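Local coordinates for insecticidal crystal protein Cry35Ab1 (Bacillus thuringiensis, PDB 4JP0) that acts together with Cry34Ab1 as a binary insecticidal toxin against western corn rootworm larvae, whose midgut epithelium is probably the primary target, at residues I102-G107 with I121-E126. Numbering follows the deposited sequence.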
# COMPACT_ATOMS: atom_id res chain seq x y z
N ILE A 102 -3.14 -22.96 -17.34
CA ILE A 102 -2.95 -22.41 -16.00
C ILE A 102 -1.63 -22.95 -15.51
O ILE A 102 -1.45 -24.15 -15.35
CB ILE A 102 -4.13 -22.76 -15.05
CG1 ILE A 102 -5.41 -22.10 -15.58
CG2 ILE A 102 -3.84 -22.26 -13.65
CD1 ILE A 102 -6.75 -22.61 -14.96
N GLN A 103 -0.68 -22.04 -15.32
CA GLN A 103 0.68 -22.47 -15.02
C GLN A 103 1.13 -22.03 -13.62
O GLN A 103 0.99 -20.85 -13.23
CB GLN A 103 1.60 -21.87 -16.06
CG GLN A 103 3.11 -22.19 -15.86
CD GLN A 103 3.94 -21.68 -17.01
OE1 GLN A 103 3.70 -22.04 -18.16
NE2 GLN A 103 4.91 -20.82 -16.71
N SER A 104 1.67 -22.97 -12.87
CA SER A 104 2.23 -22.67 -11.55
C SER A 104 3.55 -21.88 -11.68
O SER A 104 4.24 -21.92 -12.71
CB SER A 104 2.49 -23.98 -10.78
OG SER A 104 3.28 -23.74 -9.62
N ASP A 105 3.88 -21.15 -10.62
CA ASP A 105 5.18 -20.51 -10.51
C ASP A 105 6.32 -21.49 -10.75
O ASP A 105 7.39 -21.09 -11.21
CB ASP A 105 5.39 -19.93 -9.11
CG ASP A 105 6.62 -19.08 -9.05
OD1 ASP A 105 7.66 -19.50 -8.46
OD2 ASP A 105 6.64 -17.98 -9.64
N ASN A 106 6.11 -22.77 -10.45
CA ASN A 106 7.15 -23.76 -10.65
C ASN A 106 7.30 -24.21 -12.12
O ASN A 106 8.12 -25.07 -12.43
CB ASN A 106 6.96 -24.96 -9.71
CG ASN A 106 5.85 -25.87 -10.12
OD1 ASN A 106 5.20 -25.68 -11.16
ND2 ASN A 106 5.61 -26.89 -9.31
N GLY A 107 6.50 -23.62 -13.00
CA GLY A 107 6.58 -23.89 -14.41
C GLY A 107 5.69 -25.01 -14.95
O GLY A 107 5.53 -25.14 -16.19
N ILE A 121 -6.82 -33.73 -10.45
CA ILE A 121 -6.13 -32.61 -11.12
C ILE A 121 -4.72 -32.53 -10.52
O ILE A 121 -4.53 -32.69 -9.33
CB ILE A 121 -6.94 -31.30 -11.04
CG1 ILE A 121 -6.25 -30.13 -11.78
CG2 ILE A 121 -7.13 -30.86 -9.61
CD1 ILE A 121 -7.22 -28.90 -11.79
N ARG A 122 -3.73 -32.39 -11.39
CA ARG A 122 -2.32 -32.39 -10.98
C ARG A 122 -1.56 -31.34 -11.78
O ARG A 122 -2.08 -30.81 -12.73
CB ARG A 122 -1.74 -33.75 -11.36
CG ARG A 122 -2.28 -34.97 -10.54
CD ARG A 122 -1.91 -34.88 -9.04
NE ARG A 122 -2.32 -36.03 -8.22
CZ ARG A 122 -3.44 -36.11 -7.54
NH1 ARG A 122 -4.31 -35.10 -7.57
NH2 ARG A 122 -3.68 -37.17 -6.77
N LEU A 123 -0.32 -31.04 -11.37
CA LEU A 123 0.53 -30.17 -12.14
C LEU A 123 1.47 -31.12 -12.86
O LEU A 123 1.97 -32.08 -12.24
CB LEU A 123 1.38 -29.28 -11.24
CG LEU A 123 0.58 -28.14 -10.59
CD1 LEU A 123 1.52 -27.41 -9.68
CD2 LEU A 123 0.11 -27.19 -11.69
N THR A 124 1.66 -30.90 -14.16
CA THR A 124 2.71 -31.62 -14.86
C THR A 124 3.28 -30.79 -16.00
O THR A 124 2.89 -29.64 -16.21
CB THR A 124 2.25 -33.00 -15.32
OG1 THR A 124 3.42 -33.75 -15.70
CG2 THR A 124 1.43 -32.87 -16.59
N ASP A 125 4.28 -31.32 -16.69
CA ASP A 125 4.95 -30.54 -17.71
C ASP A 125 4.03 -30.26 -18.89
O ASP A 125 3.25 -31.13 -19.29
CB ASP A 125 6.19 -31.28 -18.13
CG ASP A 125 6.91 -31.84 -16.94
OD1 ASP A 125 7.58 -31.06 -16.23
OD2 ASP A 125 6.83 -33.04 -16.60
N GLU A 126 4.12 -29.05 -19.44
CA GLU A 126 3.25 -28.69 -20.56
C GLU A 126 3.62 -29.48 -21.83
O GLU A 126 4.82 -29.63 -22.18
CB GLU A 126 3.32 -27.19 -20.83
CG GLU A 126 2.29 -26.79 -21.88
CD GLU A 126 2.13 -25.30 -22.09
OE1 GLU A 126 2.77 -24.49 -21.38
OE2 GLU A 126 1.35 -24.93 -22.98
O HOH W 1 4.87 -24.45 -19.41
O HOH W 2 5.80 -27.11 -18.13
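Ser-104 and Leu-123 form the closest CA pair, 7.7 Å apart, where two strands of the ricin B-type (beta-trefoil) lectin domain run out into 103-106 and 123-126, whose directions differ by 107°. No hydrogen bond joins the segments directly, so they are linked by side-chain contact and by water. The apolar part rests on Leu-123, both of whose methyls face Ser-104: CD1 lies 3.7 Å from Ser-104 CB, and CD2 lies 4.1 Å from the same carbon. With CG anti to the carbonyl carbon, the isobutyl group reaches across to the serine. Trp-91 and Val-72 touch both residues, placing the pair at the buried side of the contact. At the more exposed side, Asn-106 slants across Leu-123 and brings its amide ND2 to 4.1 Å from CD1, a van der Waals approach.

Residues Ser-104 to Gly-107 form a type I beta turn, closed by the backbone bond from Gly-107 N to Ser-104 O. An ST turn overlaps it: Ser-104 OG, turned anti to its own N, accepts from Asn-106 N at 3.1 Å in a nearly straight bond (170°). The hydroxyl oxygen thus serves the turn while CB of the same residue meets the leucine. Asn-106 OD1 accepts from Lys-108 N, fixing the amide beside the turn.

Gln-103 and Glu-126 extend from their backbones and run roughly perpendicular to one another, their amide and carboxylate planes 66° apart. Both OE1 atoms are gripped by Lys-94 NZ, a hydrogen bond to the amide and a salt bridge to the carboxylate, and water 1 lies between them. A second bridge joins the backbones: water 2 donates to Gly-107 O at 2.8 Å and accepts from Glu-126 N at 2.9 Å.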